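Local coordinates for protein hydrazine synthase alpha subunit (Candidatus Kuenenia stuttgartiensis, PDB 5C2V) that condenses hydroxylamine made in the gamma subunit with ammonia to form hydrazine, within the hydrazine synthase complex, at residues C83-D87 with G88-A92; K290-F293 with G294-K297. All coordinates share one frame; numbering follows the deposited sequence.

Contact 1: residues C83-D87 with G88-A92; sequences CTYWD and GKKFA
The carbonyl oxygen of Lys90 takes a backbone bond from Tyr85 N at 2.8 Å, and Tyr85 CB rests against the same oxygen. This bond closes the mouth of the turn, and beyond it the Cys83–Ala92 pair is joined twice, Ala92 N to Cys83 O at 2.8 Å and Cys83 N to Ala92 O at 2.9 Å. With Tyr85 CG anti to the backbone N (chi1 -161°), the extended Lys90 chain crosses the phenol ring obliquely, its CE over one face, 3.8 Å from the ring centroid, while NZ stays over that face at 4.5 Å in a cation-pi contact. Trp86 CD1 lies over the opposite face. Strands 76-84 and 90-97 form a beta hairpin within an antiparallel four-stranded sheet, one blade of the six-bladed beta-propeller. Tyrosine suits its place by offering a flat face to the lysine and a hydroxyl to Thr163 O, while Lys90 NZ makes a salt bridge to Glu107. At the tip, Gly88 has a positive phi (87°), where a side chain would jam against the preceding carbonyl oxygen. Asp87 turns its carboxylate forward to Lys89, OD1 accepting a weak bond from Lys89 N at 3.3 Å and OD2 touching Lys89 CB. Thr84 and Phe91 occupy the non-hydrogen-bonded pair, both side chains meeting Leu33 of strand 31-37, where Phe91 supplies an apolar ring.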
ATOM      1  N   CYS D  83      34.124  17.521  -0.129  1.00 81.65           N
ATOM      2  CA  CYS D  83      34.466  16.532  -1.150  1.00 82.76           C
ATOM      3  C   CYS D  83      35.924  16.690  -1.571  1.00 83.57           C
ATOM      4  O   CYS D  83      36.316  17.746  -2.063  1.00 77.12           O
ATOM      5  CB  CYS D  83      33.546  16.664  -2.364  1.00 67.85           C
ATOM      6  SG  CYS D  83      33.716  15.333  -3.578  1.00 74.14           S
ATOM      7  N   THR D  84      36.717  15.636  -1.405  1.00 71.68           N
ATOM      8  CA  THR D  84      38.148  15.718  -1.684  1.00 53.42           C
ATOM      9  C   THR D  84      38.451  15.615  -3.177  1.00 69.65           C
ATOM     10  O   THR D  84      37.715  14.975  -3.929  1.00 62.93           O
ATOM     11  CB  THR D  84      38.939  14.617  -0.942  1.00 61.76           C
ATOM     12  OG1 THR D  84      38.598  13.332  -1.474  1.00 64.05           O
ATOM     13  CG2 THR D  84      38.633  14.646   0.548  1.00 56.98           C
ATOM     14  N   TYR D  85      39.543  16.248  -3.595  1.00 76.35           N
ATOM     15  CA  TYR D  85      39.997  16.169  -4.978  1.00 66.14           C
ATOM     16  C   TYR D  85      40.647  14.811  -5.222  1.00 65.49           C
ATOM     17  O   TYR D  85      40.730  13.983  -4.314  1.00 72.60           O
ATOM     18  CB  TYR D  85      40.973  17.308  -5.291  1.00 84.46           C
ATOM     19  CG  TYR D  85      41.164  17.602  -6.766  1.00 83.87           C
ATOM     20  CD1 TYR D  85      40.118  18.087  -7.540  1.00 66.33           C
ATOM     21  CD2 TYR D  85      42.398  17.416  -7.377  1.00 79.94           C
ATOM     22  CE1 TYR D  85      40.291  18.365  -8.886  1.00 81.85           C
ATOM     23  CE2 TYR D  85      42.581  17.690  -8.720  1.00 68.75           C
ATOM     24  CZ  TYR D  85      41.524  18.164  -9.469  1.00 87.21           C
ATOM     25  OH  TYR D  85      41.705  18.438 -10.806  1.00 73.12           O
ATOM     26  N   TRP D  86      41.110  14.586  -6.445  1.00 67.03           N
ATOM     27  CA  TRP D  86      41.649  13.288  -6.830  1.00 65.57           C
ATOM     28  C   TRP D  86      42.950  12.959  -6.100  1.00 65.19           C
ATOM     29  O   TRP D  86      43.152  11.824  -5.670  1.00 67.63           O
ATOM     30  CB  TRP D  86      41.871  13.240  -8.343  1.00 62.29           C
ATOM     31  CG  TRP D  86      40.684  13.712  -9.128  1.00 63.86           C
ATOM     32  CD1 TRP D  86      40.554  14.902  -9.783  1.00 58.69           C
ATOM     33  CD2 TRP D  86      39.452  13.008  -9.331  1.00 55.00           C
ATOM     34  NE1 TRP D  86      39.324  14.980 -10.387  1.00 55.56           N
ATOM     35  CE2 TRP D  86      38.626  13.831 -10.124  1.00 69.45           C
ATOM     36  CE3 TRP D  86      38.968  11.761  -8.921  1.00 65.93           C
ATOM     37  CZ2 TRP D  86      37.345  13.447 -10.514  1.00 69.92           C
ATOM     38  CZ3 TRP D  86      37.696  11.383  -9.311  1.00 58.73           C
ATOM     39  CH2 TRP D  86      36.899  12.223 -10.099  1.00 51.42           C
ATOM     40  N   ASP D  87      43.829  13.946  -5.965  1.00 61.16           N
ATOM     41  CA  ASP D  87      45.121  13.734  -5.315  1.00 71.63           C
ATOM     42  C   ASP D  87      45.030  13.794  -3.791  1.00 67.08           C
ATOM     43  O   ASP D  87      45.878  13.241  -3.091  1.00 76.92           O
ATOM     44  CB  ASP D  87      46.137  14.765  -5.809  1.00 73.45           C
ATOM     45  CG  ASP D  87      45.708  16.189  -5.520  1.00 80.07           C
ATOM     46  OD1 ASP D  87      44.497  16.417  -5.312  1.00 85.10           O
ATOM     47  OD2 ASP D  87      46.580  17.082  -5.502  1.00 88.54           O
ATOM     48  N   GLY D  88      43.999  14.461  -3.285  1.00 72.57           N
ATOM     49  CA  GLY D  88      43.803  14.588  -1.852  1.00 75.11           C
ATOM     50  C   GLY D  88      44.521  15.771  -1.227  1.00 67.14           C
ATOM     51  O   GLY D  88      44.675  15.832  -0.007  1.00 80.63           O
ATOM     52  N   LYS D  89      44.980  16.703  -2.058  1.00 74.22           N
ATOM     53  CA  LYS D  89      45.638  17.909  -1.560  1.00 84.69           C
ATOM     54  C   LYS D  89      44.697  19.112  -1.491  1.00 76.04           C
ATOM     55  O   LYS D  89      45.088  20.188  -1.037  1.00 87.85           O
ATOM     56  CB  LYS D  89      46.852  18.249  -2.429  1.00 81.00           C
ATOM     57  CG  LYS D  89      47.942  17.192  -2.385  1.00 66.62           C
ATOM     58  CD  LYS D  89      48.390  16.936  -0.955  1.00 88.40           C
ATOM     59  CE  LYS D  89      49.151  15.625  -0.837  1.00 87.12           C
ATOM     60  NZ  LYS D  89      50.285  15.550  -1.798  1.00 91.23           N
ATOM     61  N   LYS D  90      43.460  18.927  -1.939  1.00 68.25           N
ATOM     62  CA  LYS D  90      42.467  19.998  -1.907  1.00 83.23           C
ATOM     63  C   LYS D  90      41.053  19.423  -1.900  1.00 83.52           C
ATOM     64  O   LYS D  90      40.852  18.250  -2.211  1.00 77.00           O
ATOM     65  CB  LYS D  90      42.646  20.946  -3.097  1.00 63.27           C
ATOM     66  CG  LYS D  90      41.791  20.601  -4.307  1.00 75.54           C
ATOM     67  CD  LYS D  90      41.933  21.633  -5.414  1.00 62.83           C
ATOM     68  CE  LYS D  90      40.981  21.337  -6.564  1.00 58.70           C
ATOM     69  NZ  LYS D  90      41.126  22.309  -7.681  1.00 75.76           N
ATOM     70  N   PHE D  91      40.078  20.250  -1.537  1.00 83.04           N
ATOM     71  CA  PHE D  91      38.690  19.811  -1.522  1.00 78.02           C
ATOM     72  C   PHE D  91      37.718  20.944  -1.845  1.00 70.02           C
ATOM     73  O   PHE D  91      38.063  22.126  -1.762  1.00 78.45           O
ATOM     74  CB  PHE D  91      38.339  19.193  -0.164  1.00 65.59           C
ATOM     75  CG  PHE D  91      38.299  20.182   0.965  1.00 78.61           C
ATOM     76  CD1 PHE D  91      37.099  20.756   1.360  1.00 83.66           C
ATOM     77  CD2 PHE D  91      39.456  20.533   1.636  1.00 86.15           C
ATOM     78  CE1 PHE D  91      37.061  21.664   2.400  1.00 82.08           C
ATOM     79  CE2 PHE D  91      39.421  21.438   2.675  1.00 88.43           C
ATOM     80  CZ  PHE D  91      38.223  22.005   3.058  1.00 90.30           C
ATOM     81  N   ALA D  92      36.500  20.561  -2.214  1.00 70.20           N
ATOM     82  CA  ALA D  92      35.432  21.510  -2.495  1.00 71.97           C
ATOM     83  C   ALA D  92      34.314  21.343  -1.474  1.00 79.27           C
ATOM     84  O   ALA D  92      34.150  20.269  -0.895  1.00 65.02           O
ATOM     85  CB  ALA D  92      34.901  21.321  -3.906  1.00 61.48           C
TER

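Contact 2: residues K290-F293 with G294-K297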
ATOM      1  N   LYS D 290      26.219   6.201  -1.817  1.00 60.58           N
ATOM      2  CA  LYS D 290      27.569   5.958  -2.310  1.00 49.42           C
ATOM      3  C   LYS D 290      27.725   4.479  -2.651  1.00 62.02           C
ATOM      4  O   LYS D 290      26.888   3.659  -2.274  1.00 69.13           O
ATOM      5  CB  LYS D 290      28.614   6.393  -1.281  1.00 47.18           C
ATOM      6  CG  LYS D 290      28.559   7.875  -0.938  1.00 49.25           C
ATOM      7  CD  LYS D 290      29.707   8.289  -0.034  1.00 58.36           C
ATOM      8  CE  LYS D 290      29.517   9.709   0.475  1.00 61.15           C
ATOM      9  NZ  LYS D 290      29.379  10.689  -0.638  1.00 41.38           N
ATOM     10  N   ILE D 291      28.793   4.137  -3.366  1.00 66.88           N
ATOM     11  CA  ILE D 291      28.979   2.770  -3.841  1.00 60.96           C
ATOM     12  C   ILE D 291      30.270   2.141  -3.319  1.00 60.37           C
ATOM     13  O   ILE D 291      31.334   2.759  -3.364  1.00 67.51           O
ATOM     14  CB  ILE D 291      28.977   2.716  -5.383  1.00 44.25           C
ATOM     15  CG1 ILE D 291      27.762   3.464  -5.936  1.00 62.12           C
ATOM     16  CG2 ILE D 291      28.994   1.275  -5.871  1.00 53.97           C
ATOM     17  CD1 ILE D 291      27.655   3.437  -7.442  1.00 52.53           C
ATOM     18  N   THR D 292      30.166   0.910  -2.826  1.00 60.99           N
ATOM     19  CA  THR D 292      31.323   0.182  -2.312  1.00 63.85           C
ATOM     20  C   THR D 292      32.182  -0.361  -3.446  1.00 70.36           C
ATOM     21  O   THR D 292      31.681  -0.689  -4.519  1.00 76.92           O
ATOM     22  CB  THR D 292      30.903  -0.989  -1.408  1.00 56.37           C
ATOM     23  OG1 THR D 292      30.128  -1.926  -2.167  1.00 61.29           O
ATOM     24  CG2 THR D 292      30.083  -0.488  -0.234  1.00 54.23           C
ATOM     25  N   PHE D 293      33.486  -0.433  -3.206  1.00 69.81           N
ATOM     26  CA  PHE D 293      34.428  -0.906  -4.212  1.00 67.13           C
ATOM     27  C   PHE D 293      34.554  -2.430  -4.277  1.00 65.22           C
ATOM     28  O   PHE D 293      34.633  -3.000  -5.364  1.00 70.74           O
ATOM     29  CB  PHE D 293      35.791  -0.260  -3.965  1.00 64.66           C
ATOM     30  CG  PHE D 293      35.749   1.241  -3.996  1.00 59.58           C
ATOM     31  CD1 PHE D 293      35.869   1.925  -5.193  1.00 54.85           C
ATOM     32  CD2 PHE D 293      35.555   1.967  -2.832  1.00 60.24           C
ATOM     33  CE1 PHE D 293      35.817   3.306  -5.228  1.00 71.53           C
ATOM     34  CE2 PHE D 293      35.502   3.348  -2.860  1.00 56.89           C
ATOM     35  CZ  PHE D 293      35.633   4.018  -4.059  1.00 46.57           C
ATOM     36  N   GLY D 294      34.584  -3.087  -3.120  1.00 75.71           N
ATOM     37  CA  GLY D 294      34.781  -4.526  -3.084  1.00 62.00           C
ATOM     38  C   GLY D 294      33.652  -5.385  -3.628  1.00 69.75           C
ATOM     39  O   GLY D 294      33.851  -6.146  -4.575  1.00 61.26           O
ATOM     40  N   ASP D 295      32.466  -5.270  -3.038  1.00 71.50           N
ATOM     41  CA  ASP D 295      31.314  -6.052  -3.488  1.00 67.87           C
ATOM     42  C   ASP D 295      30.382  -5.253  -4.395  1.00 57.06           C
ATOM     43  O   ASP D 295      29.346  -5.762  -4.827  1.00 69.99           O
ATOM     44  CB  ASP D 295      30.537  -6.609  -2.290  1.00 66.95           C
ATOM     45  CG  ASP D 295      30.438  -5.626  -1.142  1.00 73.54           C
ATOM     46  OD1 ASP D 295      30.442  -4.403  -1.397  1.00 63.20           O
ATOM     47  OD2 ASP D 295      30.354  -6.080   0.019  1.00 61.95           O
ATOM     48  N   ARG D 296      30.755  -4.006  -4.669  1.00 61.97           N
ATOM     49  CA  ARG D 296      29.973  -3.118  -5.531  1.00 70.82           C
ATOM     50  C   ARG D 296      28.529  -2.974  -5.062  1.00 69.95           C
ATOM     51  O   ARG D 296      27.597  -3.372  -5.759  1.00 69.88           O
ATOM     52  CB  ARG D 296      30.004  -3.614  -6.978  1.00 60.71           C
ATOM     53  CG  ARG D 296      31.191  -3.116  -7.781  1.00 50.20           C
ATOM     54  CD  ARG D 296      31.306  -3.859  -9.100  1.00 59.35           C
ATOM     55  NE  ARG D 296      31.979  -3.061 -10.120  1.00 62.58           N
ATOM     56  CZ  ARG D 296      31.354  -2.465 -11.131  1.00 58.61           C
ATOM     57  NH1 ARG D 296      30.040  -2.583 -11.259  1.00 67.16           N
ATOM     58  NH2 ARG D 296      32.041  -1.755 -12.015  1.00 61.27           N
ATOM     59  N   LYS D 297      28.353  -2.394  -3.881  1.00 65.96           N
ATOM     60  CA  LYS D 297      27.022  -2.185  -3.329  1.00 63.99           C
ATOM     61  C   LYS D 297      26.705  -0.703  -3.214  1.00 67.42           C
ATOM     62  O   LYS D 297      27.524   0.080  -2.733  1.00 74.24           O
ATOM     63  CB  LYS D 297      26.894  -2.844  -1.954  1.00 57.09           C
ATOM     64  CG  LYS D 297      27.005  -4.358  -1.962  1.00 67.37           C
ATOM     65  CD  LYS D 297      26.864  -4.918  -0.556  1.00 42.14           C
ATOM     66  CE  LYS D 297      26.937  -6.436  -0.553  1.00 57.84           C
ATOM     67  NZ  LYS D 297      26.829  -6.991   0.824  1.00 62.41           N
TER
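Thr292 OG1 is held by two groups: it accepts a hydrogen bond from Lys297 N at 2.5 Å and donates one to Asp295 OD1 at 2.6 Å. A threonine suits this place because one hydroxyl can serve both roles while the methyl CG2 rests near Lys297 O and the side chain touches Pro342 and Val299. Its OG1 stands between the backbone N and the carbonyl carbon (chi1 62°), which turns it into the mouth of the turn. Asp295 adopts the same kind of first torsion (chi1 39°), bringing its carboxylate back across the turn to the hydroxyl, which meets OD1 nearly along the C-O axis. Its other oxygen, OD2, has a long salt bridge to Lys297 NZ at 3.7 Å; that extended lysine also pairs with Glu327. The backbone adds Thr292 N to Lys297 O at 2.8 Å, and Arg296 CA makes a CA-H...O contact with Thr292 O at 3.1 Å. The Arg296 chain runs off to a salt bridge with Asp319. Phe293 packs on Ser22 of helix 18-25. Together these bonds shape the connection between antiparallel strands 285-291 and 297-303, a beta hairpin within a four-stranded blade of the propeller.

Both contacts lie in the N-terminal domain that includes the six-bladed beta-propeller, away from the heme sites. Contact 1 comes first along the chain, at the turn between strands 76-84 and 90-97; contact 2 follows, between strands 285-291 and 297-303. They belong to separate four-stranded antiparallel sheets, and in each the turn joins the first strand to the second, so the two occupy equivalent places in different blades. Their centres are 20 Å apart and their nearest atoms about 7 Å, without touching, on the same side of the chain's centre. Such matching positions are consistent with the repeated architecture of a propeller, in which each blade is built from successive antiparallel hairpins.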